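Local coordinates for protein putative mandelate racemase (Zymomonas mobilis, PDB 2OX4) that binds magnesium and is probably a lyase, perhaps a dehydratase, of the mandelate racemase branch of the enolase superfamily, at residues R16-Q21 and L348-E353; Y270-F275 and K301-M306; I284-P289 and E311-A316; A319-A324 and E354-N359. All blocks are in the same frame, centred on the assembly; numbering follows the deposited sequence. Where two conformers were deposited one is given.

One enolase-superfamily chain holds all four contacts, with an N-terminal capping domain against a C-terminal barrel. Contacts 2 and 3, about 10 Å apart between centres, interleave along the chain: helix 271-280, strand 286-287, helix 296-309 and strand 313-314 are successive helices and strands of the barrel, the helices packing on the strands. Contacts 1 and 4 lie on the opposite side of the chain's centre, about 24 to 31 Å (between centres) from contacts 2 and 3. About 11 Å apart between centres, they also alternate along the chain and touch through the Arg16-Glu354 salt bridge. Contact 1 joins the two domains; contact 4 packs the chain after helix 350-353 against the start of helix 322-333.

Contact 1: R16-Q21 and L348-E353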
loop_
_atom_site.group_PDB
_atom_site.type_symbol
_atom_site.label_atom_id
_atom_site.label_comp_id
_atom_site.label_asym_id
_atom_site.label_seq_id
_atom_site.Cartn_x
_atom_site.Cartn_y
_atom_site.Cartn_z
ATOM N N ARG C 16 -20.897 -9.071 44.410
ATOM C CA ARG C 16 -21.751 -7.924 44.700
ATOM C C ARG C 16 -23.187 -8.277 44.290
ATOM O O ARG C 16 -23.424 -8.644 43.146
ATOM C CB ARG C 16 -21.237 -6.669 43.969
ATOM C CG ARG C 16 -19.721 -6.348 44.160
ATOM C CD ARG C 16 -19.361 -5.874 45.565
ATOM N NE ARG C 16 -19.412 -6.965 46.534
ATOM C CZ ARG C 16 -19.638 -6.809 47.834
ATOM N NH1 ARG C 16 -19.669 -7.870 48.631
ATOM N NH2 ARG C 16 -19.829 -5.596 48.337
ATOM N N PRO C 17 -24.138 -8.226 45.243
ATOM C CA PRO C 17 -25.496 -8.784 45.060
ATOM C C PRO C 17 -26.262 -8.308 43.819
ATOM O O PRO C 17 -26.720 -9.141 43.027
ATOM C CB PRO C 17 -26.239 -8.351 46.332
ATOM C CG PRO C 17 -25.183 -8.044 47.325
ATOM C CD PRO C 17 -23.948 -7.641 46.586
ATOM N N GLN C 18 -26.413 -6.995 43.655
ATOM C CA GLN C 18 -27.221 -6.444 42.564
ATOM C C GLN C 18 -26.561 -6.619 41.193
ATOM O O GLN C 18 -27.223 -6.972 40.211
ATOM C CB GLN C 18 -27.481 -4.961 42.795
ATOM C CG GLN C 18 -28.499 -4.664 43.864
ATOM C CD GLN C 18 -29.109 -3.298 43.666
ATOM O OE1 GLN C 18 -30.015 -3.129 42.854
ATOM N NE2 GLN C 18 -28.592 -2.307 44.386
ATOM N N SER C 19 -25.257 -6.365 41.137
ATOM C CA SER C 19 -24.527 -6.324 39.867
ATOM C C SER C 19 -23.953 -7.688 39.489
ATOM O O SER C 19 -23.700 -7.954 38.315
ATOM C CB SER C 19 -23.424 -5.259 39.906
ATOM O OG SER C 19 -22.418 -5.590 40.857
ATOM N N GLY C 20 -23.752 -8.548 40.488
ATOM C CA GLY C 20 -23.189 -9.875 40.277
ATOM C C GLY C 20 -21.684 -9.851 40.097
ATOM O O GLY C 20 -21.085 -10.879 39.813
ATOM N N GLN C 21 -21.083 -8.678 40.278
ATOM C CA GLN C 21 -19.680 -8.447 39.916
ATOM C C GLN C 21 -18.743 -8.762 41.074
ATOM O O GLN C 21 -19.198 -8.947 42.195
ATOM C CB GLN C 21 -19.512 -7.008 39.443
ATOM C CG GLN C 21 -20.236 -6.758 38.123
ATOM C CD GLN C 21 -20.304 -5.301 37.727
ATOM O OE1 GLN C 21 -19.676 -4.448 38.343
ATOM N NE2 GLN C 21 -21.073 -5.009 36.684
ATOM N N LEU C 348 -23.345 3.926 42.061
ATOM C CA LEU C 348 -24.517 4.380 42.807
ATOM C C LEU C 348 -25.128 3.311 43.730
ATOM O O LEU C 348 -26.011 3.613 44.538
ATOM C CB LEU C 348 -25.569 4.959 41.846
ATOM C CG LEU C 348 -25.039 5.932 40.775
ATOM C CD1 LEU C 348 -26.009 6.102 39.618
ATOM C CD2 LEU C 348 -24.633 7.288 41.354
ATOM N N LEU C 349 -24.652 2.073 43.623
ATOM C CA LEU C 349 -25.188 0.967 44.422
ATOM C C LEU C 349 -24.416 0.838 45.740
ATOM O O LEU C 349 -23.201 1.054 45.766
ATOM C CB LEU C 349 -25.134 -0.348 43.633
ATOM C CG LEU C 349 -25.465 -0.343 42.133
ATOM C CD1 LEU C 349 -25.052 -1.660 41.498
ATOM C CD2 LEU C 349 -26.947 -0.065 41.871
ATOM N N PRO C 350 -25.117 0.499 46.845
ATOM C CA PRO C 350 -24.487 0.280 48.167
ATOM C C PRO C 350 -23.400 -0.818 48.225
ATOM O O PRO C 350 -22.499 -0.744 49.065
ATOM C CB PRO C 350 -25.670 -0.113 49.056
ATOM C CG PRO C 350 -26.873 0.477 48.373
ATOM C CD PRO C 350 -26.584 0.336 46.909
ATOM N N GLU C 351 -23.490 -1.827 47.356
ATOM C CA GLU C 351 -22.464 -2.887 47.302
ATOM C C GLU C 351 -21.102 -2.350 46.846
ATOM O O GLU C 351 -20.053 -2.915 47.178
ATOM C CB GLU C 351 -22.897 -4.015 46.372
ATOM C CG GLU C 351 -23.200 -3.589 44.925
ATOM C CD GLU C 351 -24.149 -4.548 44.259
ATOM O OE1 GLU C 351 -23.934 -4.888 43.076
ATOM O OE2 GLU C 351 -25.103 -4.981 44.938
ATOM N N TYR C 352 -21.130 -1.268 46.076
ATOM C CA TYR C 352 -19.900 -0.594 45.670
ATOM C C TYR C 352 -19.464 0.495 46.657
ATOM O O TYR C 352 -18.279 0.591 46.991
ATOM C CB TYR C 352 -19.988 -0.104 44.220
ATOM C CG TYR C 352 -19.508 -1.156 43.230
ATOM C CD1 TYR C 352 -20.409 -1.971 42.540
ATOM C CD2 TYR C 352 -18.144 -1.355 43.017
ATOM C CE1 TYR C 352 -19.951 -2.953 41.641
ATOM C CE2 TYR C 352 -17.682 -2.319 42.135
ATOM C CZ TYR C 352 -18.582 -3.117 41.451
ATOM O OH TYR C 352 -18.090 -4.070 40.578
ATOM N N GLU C 353 -20.414 1.283 47.158
ATOM C CA GLU C 353 -20.108 2.306 48.173
ATOM C C GLU C 353 -19.360 1.807 49.416
ATOM O O GLU C 353 -18.507 2.512 49.938
ATOM C CB GLU C 353 -21.365 3.078 48.590
ATOM C CG GLU C 353 -22.023 3.842 47.457
ATOM C CD GLU C 353 -23.450 4.276 47.777
ATOM O OE1 GLU C 353 -23.634 5.097 48.705
ATOM O OE2 GLU C 353 -24.386 3.800 47.091
HETATM O O HOH W 1 -26.273 -2.995 46.160
#
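At the edge of the Arg16 guanidinium, in its plane, lies the carbonyl oxygen of Glu351, which accepts from Arg16 NH2 at 2.9 Å on an in-plane lone pair. The Tyr352 ring has Ser19 OG near its edge, while Tyr352 OH donates to Gln21 OE1 over 2.8 Å; ring and amide planes stand 69° apart. The carboxylate of Glu351 plugs the turn formed by 17-19. Its CG takes the crowded position between N and carbonyl carbon (chi1 58°), and the extended chain then brings both carboxylate oxygens to the turn. Glu351 OE2 receives Gln18 N at 2.7 Å on its syn lone pair, in a nearly straight bond (162°). Glu351 OE1 takes Ser19 N, also syn but more bent, at 2.8 Å, and Ser19 OG nearly along the C-O axis, so that serine offers two donors to one oxygen. A water gives Glu351 OE2 a further bond of 2.6 Å and accepts from Glu351 N and Gln18 NE2. Outside the pair, Arg16 forms a salt bridge with Glu354, Gln18 bonds to Arg141 N and Lys139 O, and Gln21 OE1 takes a weak bond from Lys346. Glutamate suits this place because its two oxygens can match successive backbone N-H groups of the capping-domain loop. Four protein and water donors around a buried carboxylate should favour its ionised form and tie that loop to the barrel domain.

Contact 2: Y270-F275 and K301-M306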
loop_
_atom_site.group_PDB
_atom_site.type_symbol
_atom_site.label_atom_id
_atom_site.label_comp_id
_atom_site.label_asym_id
_atom_site.label_seq_id
_atom_site.Cartn_x
_atom_site.Cartn_y
_atom_site.Cartn_z
ATOM N N TYR C 270 -5.265 -3.226 25.061
ATOM C CA TYR C 270 -4.332 -3.117 26.192
ATOM C C TYR C 270 -2.945 -2.738 25.715
ATOM O O TYR C 270 -2.444 -3.315 24.745
ATOM C CB TYR C 270 -4.268 -4.428 26.993
ATOM C CG TYR C 270 -5.604 -5.108 27.081
ATOM C CD1 TYR C 270 -6.622 -4.572 27.871
ATOM C CD2 TYR C 270 -5.872 -6.265 26.337
ATOM C CE1 TYR C 270 -7.868 -5.194 27.948
ATOM C CE2 TYR C 270 -7.114 -6.895 26.406
ATOM C CZ TYR C 270 -8.103 -6.347 27.218
ATOM O OH TYR C 270 -9.332 -6.957 27.282
ATOM N N SER C 271 -2.331 -1.805 26.442
ATOM C CA SER C 271 -0.970 -1.292 26.171
ATOM C C SER C 271 -0.842 -0.474 24.882
ATOM O O SER C 271 -1.728 -0.496 24.026
ATOM C CB SER C 271 0.096 -2.395 26.239
ATOM O OG SER C 271 0.252 -3.059 24.980
ATOM N N ARG C 272 0.275 0.245 24.775
ATOM C CA ARG C 272 0.709 0.905 23.528
ATOM C C ARG C 272 0.574 -0.029 22.329
ATOM O O ARG C 272 0.096 0.388 21.262
ATOM C CB ARG C 272 2.182 1.290 23.652
ATOM C CG ARG C 272 2.502 2.584 24.409
ATOM C CD ARG C 272 4.008 2.603 24.742
ATOM N NE ARG C 272 4.327 1.662 25.815
ATOM C CZ ARG C 272 5.557 1.375 26.237
ATOM N NH1 ARG C 272 6.624 1.922 25.636
ATOM N NH2 ARG C 272 5.718 0.537 27.259
ATOM N N TRP C 273 0.999 -1.287 22.513
ATOM C CA TRP C 273 0.934 -2.306 21.439
ATOM C C TRP C 273 -0.486 -2.606 20.955
ATOM O O TRP C 273 -0.702 -2.836 19.765
ATOM C CB TRP C 273 1.604 -3.609 21.889
ATOM C CG TRP C 273 3.112 -3.488 22.031
ATOM C CD1 TRP C 273 4.042 -3.835 21.093
ATOM C CD2 TRP C 273 3.847 -2.986 23.160
ATOM N NE1 TRP C 273 5.308 -3.577 21.561
ATOM C CE2 TRP C 273 5.221 -3.070 22.831
ATOM C CE3 TRP C 273 3.481 -2.488 24.424
ATOM C CZ2 TRP C 273 6.230 -2.656 23.705
ATOM C CZ3 TRP C 273 4.482 -2.075 25.293
ATOM C CH2 TRP C 273 5.843 -2.166 24.936
ATOM N N GLY C 274 -1.446 -2.622 21.875
ATOM C CA GLY C 274 -2.852 -2.844 21.522
ATOM C C GLY C 274 -3.423 -1.690 20.723
ATOM O O GLY C 274 -4.128 -1.897 19.723
ATOM N N PHE C 275 -3.113 -0.468 21.149
ATOM C CA PHE C 275 -3.674 0.722 20.500
ATOM C C PHE C 275 -3.035 1.071 19.166
ATOM O O PHE C 275 -3.681 1.659 18.291
ATOM C CB PHE C 275 -3.707 1.907 21.458
ATOM C CG PHE C 275 -4.806 1.791 22.471
ATOM C CD1 PHE C 275 -6.107 2.162 22.132
ATOM C CD2 PHE C 275 -4.563 1.256 23.741
ATOM C CE1 PHE C 275 -7.151 2.025 23.046
ATOM C CE2 PHE C 275 -5.610 1.118 24.667
ATOM C CZ PHE C 275 -6.901 1.512 24.314
ATOM N N LYS C 301 -0.646 6.890 30.211
ATOM C CA LYS C 301 -0.008 8.121 29.760
ATOM C C LYS C 301 0.629 7.942 28.387
ATOM O O LYS C 301 0.452 8.773 27.497
ATOM C CB LYS C 301 1.045 8.581 30.771
ATOM C CG LYS C 301 1.398 10.056 30.673
ATOM C CD LYS C 301 1.937 10.585 31.992
ATOM C CE LYS C 301 3.110 11.525 31.773
ATOM N NZ LYS C 301 2.734 12.696 30.935
ATOM N N LYS C 302 1.370 6.851 28.220
ATOM C CA LYS C 302 2.006 6.541 26.931
ATOM C C LYS C 302 0.991 6.370 25.801
ATOM O O LYS C 302 1.211 6.832 24.674
ATOM C CB LYS C 302 2.910 5.301 27.058
ATOM C CG LYS C 302 4.037 5.482 28.107
ATOM C CD LYS C 302 4.943 4.246 28.264
ATOM C CE LYS C 302 5.951 4.476 29.416
ATOM N NZ LYS C 302 6.853 3.302 29.619
ATOM N N ILE C 303 -0.126 5.722 26.106
ATOM C CA ILE C 303 -1.190 5.543 25.111
ATOM C C ILE C 303 -1.814 6.883 24.748
ATOM O O ILE C 303 -1.951 7.202 23.571
ATOM C CB ILE C 303 -2.288 4.558 25.594
ATOM C CG1 ILE C 303 -1.696 3.150 25.745
ATOM C CG2 ILE C 303 -3.473 4.559 24.610
ATOM C CD1 ILE C 303 -2.490 2.236 26.705
ATOM N N ALA C 304 -2.177 7.667 25.763
ATOM C CA ALA C 304 -2.783 8.974 25.526
ATOM C C ALA C 304 -1.841 9.913 24.745
ATOM O O ALA C 304 -2.275 10.637 23.848
ATOM C CB ALA C 304 -3.214 9.601 26.845
ATOM N N ASP C 305 -0.552 9.882 25.071
ATOM C CA ASP C 305 0.438 10.736 24.397
ATOM C C ASP C 305 0.633 10.360 22.930
ATOM O O ASP C 305 0.729 11.236 22.068
ATOM C CB ASP C 305 1.779 10.698 25.118
ATOM C CG ASP C 305 1.702 11.263 26.535
ATOM O OD1 ASP C 305 0.724 11.972 26.879
ATOM O OD2 ASP C 305 2.632 10.963 27.315
ATOM N N MET C 306 0.675 9.065 22.633
ATOM C CA MET C 306 0.711 8.608 21.241
ATOM C C MET C 306 -0.585 8.991 20.516
ATOM O O MET C 306 -0.556 9.448 19.380
ATOM C CB MET C 306 0.947 7.089 21.189
ATOM C CG MET C 306 1.415 6.570 19.834
ATOM S SD MET C 306 2.106 4.894 19.889
ATOM C CE MET C 306 0.771 3.977 20.657
HETATM O O HOH W 2 8.624 2.212 27.643
#
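Arg272 lays its guanidinium against the aliphatic chain of Lys302, whose CD sits over the centre of one face, 3.6 Å from Arg272 CZ. The opposite face is met by Trp273 CH2, offset toward the rim, so the flat group is sandwiched. Lys302 is extended beyond CG, which carries Lys302 NZ past the guanidinium to 3.8 Å from Arg272 NH2. The repulsion is probably eased by a shared water that accepts from Arg272 NH1 and Lys302 NZ, and by acids outside the pair: Glu299 binds Arg272 NE, and Glu71 binds Lys302. Arg272 NH1 also donates to Asp305 O of a second subunit, which places this polar end at a subunit interface. Toward the barrel strands the contact turns apolar. Ile303 CG2, anti to its backbone N, comes over one face of the Phe275 ring in a CH-pi contact, 4.0 Å from the centroid and 27° off the normal. Ile303 CD1 packs against the backbone at Ser271, 3.7 Å from Ser271 C, and Met306 CE closes on Arg272 O at 3.7 Å. A branched isoleucine and a flat phenylalanine suit this inner side, since both also rest on Ile287. The axes of the two short helical segments approach to 9.1 Å and cross at -34°, running roughly parallel as neighbouring outer helices of a TIM-type barrel do.

Contact 3: I284-P289 and E311-A316; sequences IDVIQP and EVTVQA
Two adjacent parallel strands of the C-terminal barrel meet here, linked by a beta-alpha-beta crossover through helix 296-309. Val286 pairs with Thr313 and Ile287 with Val314. Thr313 N donates to Asp285 O, Ile287 N to Thr313 O at 2.9 Å, and Gln315 N to Ile287 O at 3.0 Å; the last two bonds run nearly along the C=O axes. Side chains alternate across the sheet. Ile287 and Val314 lie side by side, pointing the same way, with Ile287 CG1 3.9 Å from Val314 CG2, while Ile287 CG2 reaches Val312 CG1 at 3.8 Å. These branched residues suit the helix-facing side, where Phe300 packs on Val314 and Leu279 on Val312. On the face of Val286 and Thr313, Val286 CG2 touches Thr313 OG1 at 3.8 Å, and a water joins that hydroxyl to Asp285 O. Farther along, Gln288 NE2 donates to Gln315 OE1 over 2.9 Å, from above the plane of the Gln315 carbonyl, with the amide planes 60° apart. Gln315 NE2 is turned to Ala316 O. Tyr129 OH also bonds Gln315 OE1, and Gln288 NE2 makes a weak bond to Glu241, a magnesium ligand. Glutamines suit this end because an amide both donates and accepts. Gln288 thus stands in the second shell of the metal site, at the C-terminal ends of the barrel strands, where enolase-superfamily members carry their metal.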
loop_
_atom_site.group_PDB
_atom_site.type_symbol
_atom_site.label_atom_id
_atom_site.label_comp_id
_atom_site.label_asym_id
_atom_site.label_seq_id
_atom_site.Cartn_x
_atom_site.Cartn_y
_atom_site.Cartn_z
ATOM N N ILE C 284 -10.099 4.930 15.415
ATOM C CA ILE C 284 -10.760 5.310 16.695
ATOM C C ILE C 284 -10.608 6.821 16.905
ATOM O O ILE C 284 -9.487 7.361 16.849
ATOM C CB ILE C 284 -10.140 4.588 17.927
ATOM C CG1 ILE C 284 -10.247 3.061 17.797
ATOM C CG2 ILE C 284 -10.871 4.976 19.193
ATOM C CD1 ILE C 284 -9.568 2.303 18.938
ATOM N N ASP C 285 -11.732 7.496 17.144
ATOM C CA ASP C 285 -11.751 8.939 17.420
ATOM C C ASP C 285 -11.580 9.249 18.908
ATOM O O ASP C 285 -10.994 10.272 19.283
ATOM C CB ASP C 285 -13.062 9.531 16.888
ATOM C CG ASP C 285 -13.183 9.362 15.380
ATOM O OD1 ASP C 285 -14.000 8.531 14.933
ATOM O OD2 ASP C 285 -12.396 10.013 14.657
ATOM N N VAL C 286 -12.102 8.368 19.751
ATOM C CA VAL C 286 -12.016 8.545 21.203
ATOM C C VAL C 286 -11.594 7.211 21.782
ATOM O O VAL C 286 -12.334 6.231 21.693
ATOM C CB VAL C 286 -13.386 8.973 21.829
ATOM C CG1 VAL C 286 -13.274 9.085 23.371
ATOM C CG2 VAL C 286 -13.887 10.308 21.226
ATOM N N ILE C 287 -10.381 7.144 22.314
ATOM C CA ILE C 287 -9.902 5.891 22.890
ATOM C C ILE C 287 -10.306 5.794 24.348
ATOM O O ILE C 287 -10.372 6.807 25.060
ATOM C CB ILE C 287 -8.372 5.709 22.775
ATOM C CG1 ILE C 287 -7.630 6.931 23.330
ATOM C CG2 ILE C 287 -7.967 5.381 21.306
ATOM C CD1 ILE C 287 -6.197 6.625 23.746
ATOM N N GLN C 288 -10.570 4.566 24.789
ATOM C CA GLN C 288 -11.119 4.349 26.122
ATOM C C GLN C 288 -10.328 3.330 26.932
ATOM O O GLN C 288 -10.905 2.358 27.422
ATOM C CB GLN C 288 -12.601 3.930 26.030
ATOM C CG GLN C 288 -13.515 4.937 25.275
ATOM C CD GLN C 288 -14.858 4.332 24.906
ATOM O OE1 GLN C 288 -14.919 3.254 24.333
ATOM N NE2 GLN C 288 -15.942 5.029 25.234
ATOM N N PRO C 289 -9.003 3.553 27.111
ATOM C CA PRO C 289 -8.242 2.580 27.889
ATOM C C PRO C 289 -8.752 2.600 29.330
ATOM O O PRO C 289 -9.189 3.657 29.817
ATOM C CB PRO C 289 -6.813 3.136 27.839
ATOM C CG PRO C 289 -6.972 4.574 27.584
ATOM C CD PRO C 289 -8.177 4.706 26.716
ATOM N N GLU C 311 -4.610 13.115 16.617
ATOM C CA GLU C 311 -5.825 13.914 16.899
ATOM C C GLU C 311 -6.970 13.007 17.378
ATOM O O GLU C 311 -8.104 13.027 16.862
ATOM C CB GLU C 311 -6.225 14.816 15.705
ATOM C CG GLU C 311 -5.200 15.945 15.468
ATOM C CD GLU C 311 -5.503 16.853 14.275
ATOM O OE1 GLU C 311 -6.344 16.483 13.417
ATOM O OE2 GLU C 311 -4.876 17.949 14.206
ATOM N N VAL C 312 -6.632 12.203 18.372
ATOM C CA VAL C 312 -7.560 11.294 19.020
ATOM C C VAL C 312 -7.649 11.771 20.464
ATOM O O VAL C 312 -6.649 12.214 21.037
ATOM C CB VAL C 312 -7.021 9.838 18.963
ATOM C CG1 VAL C 312 -7.850 8.886 19.820
ATOM C CG2 VAL C 312 -6.982 9.327 17.509
ATOM N N THR C 313 -8.843 11.720 21.047
ATOM C CA THR C 313 -8.972 12.141 22.443
ATOM C C THR C 313 -9.328 10.958 23.320
ATOM O O THR C 313 -9.513 9.858 22.816
ATOM C CB THR C 313 -9.966 13.298 22.613
ATOM O OG1 THR C 313 -11.263 12.892 22.197
ATOM C CG2 THR C 313 -9.513 14.520 21.814
ATOM N N VAL C 314 -9.387 11.180 24.634
ATOM C CA VAL C 314 -9.359 10.087 25.589
ATOM C C VAL C 314 -10.522 10.194 26.573
ATOM O O VAL C 314 -10.802 11.268 27.111
ATOM C CB VAL C 314 -8.021 10.045 26.378
ATOM C CG1 VAL C 314 -7.950 8.779 27.231
ATOM C CG2 VAL C 314 -6.820 10.122 25.421
ATOM N N GLN C 315 -11.200 9.075 26.795
ATOM C CA GLN C 315 -12.096 8.932 27.953
ATOM C C GLN C 315 -11.715 7.632 28.643
ATOM O O GLN C 315 -11.923 6.572 28.075
ATOM C CB GLN C 315 -13.565 8.840 27.471
ATOM C CG GLN C 315 -14.569 8.344 28.564
ATOM C CD GLN C 315 -15.323 7.092 28.153
ATOM O OE1 GLN C 315 -16.152 7.118 27.239
ATOM N NE2 GLN C 315 -15.039 5.985 28.828
ATOM N N ALA C 316 -11.169 7.696 29.856
ATOM C CA ALA C 316 -10.828 6.470 30.563
ATOM C C ALA C 316 -12.090 5.620 30.689
ATOM O O ALA C 316 -13.166 6.133 31.000
ATOM C CB ALA C 316 -10.244 6.757 31.926
HETATM O O HOH W 3 -11.739 13.004 19.507
#

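Contact 4: A319-A324 and E354-N359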
loop_
_atom_site.group_PDB
_atom_site.type_symbol
_atom_site.label_atom_id
_atom_site.label_comp_id
_atom_site.label_asym_id
_atom_site.label_seq_id
_atom_site.Cartn_x
_atom_site.Cartn_y
_atom_site.Cartn_z
ATOM N N ALA C 319 -15.174 1.399 35.444
ATOM C CA ALA C 319 -16.253 0.447 35.750
ATOM C C ALA C 319 -15.850 -0.534 36.830
ATOM O O ALA C 319 -15.969 -1.752 36.651
ATOM C CB ALA C 319 -16.709 -0.306 34.489
ATOM N N GLY C 320 -15.368 -0.004 37.952
ATOM C CA GLY C 320 -15.187 -0.811 39.160
ATOM C C GLY C 320 -15.380 0.034 40.406
ATOM O O GLY C 320 -16.297 0.863 40.466
ATOM N N THR C 321 -14.498 -0.156 41.386
ATOM C CA THR C 321 -14.642 0.493 42.690
ATOM C C THR C 321 -14.153 1.930 42.673
ATOM O O THR C 321 -13.683 2.445 41.636
ATOM C CB THR C 321 -13.870 -0.242 43.816
ATOM O OG1 THR C 321 -12.482 0.121 43.772
ATOM C CG2 THR C 321 -14.028 -1.754 43.738
ATOM N N GLY C 322 -14.248 2.562 43.842
ATOM C CA GLY C 322 -13.737 3.916 44.057
ATOM C C GLY C 322 -12.227 4.056 43.932
ATOM O O GLY C 322 -11.730 5.166 43.742
ATOM N N VAL C 323 -11.494 2.945 44.049
ATOM C CA VAL C 323 -10.058 2.942 43.746
ATOM C C VAL C 323 -9.846 3.248 42.262
ATOM O O VAL C 323 -9.161 4.210 41.933
ATOM C CB VAL C 323 -9.361 1.612 44.162
ATOM C CG1 VAL C 323 -7.888 1.591 43.704
ATOM C CG2 VAL C 323 -9.424 1.439 45.700
ATOM N N ALA C 324 -10.453 2.441 41.389
ATOM C CA ALA C 324 -10.444 2.708 39.946
ATOM C C ALA C 324 -10.916 4.118 39.606
ATOM O O ALA C 324 -10.296 4.814 38.792
ATOM C CB ALA C 324 -11.288 1.671 39.207
ATOM N N GLU C 354 -19.678 0.603 49.895
ATOM C CA GLU C 354 -19.106 0.096 51.156
ATOM C C GLU C 354 -17.627 -0.306 51.067
ATOM O O GLU C 354 -16.978 -0.587 52.086
ATOM C CB GLU C 354 -19.928 -1.081 51.686
ATOM C CG GLU C 354 -19.861 -2.333 50.804
ATOM C CD GLU C 354 -20.641 -3.516 51.378
ATOM O OE1 GLU C 354 -21.136 -3.420 52.523
ATOM O OE2 GLU C 354 -20.757 -4.552 50.686
ATOM N N LEU C 355 -17.100 -0.330 49.845
ATOM C CA LEU C 355 -15.762 -0.860 49.588
ATOM C C LEU C 355 -14.653 0.151 49.835
ATOM O O LEU C 355 -13.509 -0.240 50.085
ATOM C CB LEU C 355 -15.663 -1.398 48.154
ATOM C CG LEU C 355 -16.649 -2.505 47.782
ATOM C CD1 LEU C 355 -16.475 -2.901 46.317
ATOM C CD2 LEU C 355 -16.465 -3.708 48.697
ATOM N N CYS C 356 -14.981 1.443 49.752
ATOM C CA CYS C 356 -13.974 2.501 49.839
ATOM C C CYS C 356 -14.308 3.580 50.861
ATOM O O CYS C 356 -15.479 3.869 51.120
ATOM C CB CYS C 356 -13.771 3.171 48.474
ATOM S SG CYS C 356 -13.162 2.064 47.192
ATOM N N VAL C 357 -13.260 4.193 51.403
ATOM C CA VAL C 357 -13.368 5.258 52.397
ATOM C C VAL C 357 -14.051 6.532 51.873
ATOM O O VAL C 357 -14.933 7.080 52.548
ATOM C CB VAL C 357 -11.981 5.565 53.024
ATOM C CG1 VAL C 357 -12.035 6.781 53.939
ATOM C CG2 VAL C 357 -11.474 4.350 53.795
ATOM N N HIS C 358 -13.657 6.988 50.677
ATOM C CA HIS C 358 -14.264 8.176 50.049
ATOM C C HIS C 358 -15.176 7.792 48.900
ATOM O O HIS C 358 -14.835 6.933 48.094
ATOM C CB HIS C 358 -13.191 9.134 49.533
ATOM C CG HIS C 358 -12.120 9.431 50.530
ATOM N ND1 HIS C 358 -12.333 10.230 51.633
ATOM C CD2 HIS C 358 -10.835 9.014 50.609
ATOM C CE1 HIS C 358 -11.222 10.304 52.341
ATOM N NE2 HIS C 358 -10.296 9.579 51.740
ATOM N N ASN C 359 -16.337 8.435 48.825
ATOM C CA ASN C 359 -17.246 8.217 47.713
ATOM C C ASN C 359 -17.275 9.452 46.813
ATOM O O ASN C 359 -18.114 10.339 46.988
ATOM C CB ASN C 359 -18.647 7.883 48.238
ATOM C CG ASN C 359 -19.622 7.495 47.133
ATOM O OD1 ASN C 359 -19.228 7.157 46.009
ATOM N ND2 ASN C 359 -20.908 7.534 47.456
#
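Cys356 SG is the centre of the contact, held beside the first turn of helix 322-333. Cys356 SG lies 3.6 Å from Gly322 N and 3.7 Å from Val323 N, and the methyl CG2 of Val323 approaches that sulfur at 4.1 Å. The cysteine side chain points at the helix start with SG anti to the carbonyl carbon (chi1 -62°). Glycine suits position 322, since a beta carbon there would point at the sulfur and sit tightly against it. Alongside, Thr321 CG2 meets Leu355 CD1 at 3.7 Å, the two side chains crossing at about a right angle.

Thr321 is the N-cap. Thr321 OG1, in the crowded position between N and carbonyl carbon (chi1 81°), accepts from Val323 N at 3.0 Å, which turns the CG2 methyl toward Leu355. One step farther out, Glu39 of the capping domain bonds both Thr321 OG1 and Ala324 N, and Thr380 pairs with the backbone of Leu355. A beta-branched hydroxyl residue therefore does two jobs, capping with oxygen and packing with carbon. No hydrogen bond joins the two segments, so direct contact rests on sulfur and methyl groups, with Gln377 bridging His358 O and, weakly, Gly322 O; Glu39 would probably be stabilised by the positive end of the helix dipole.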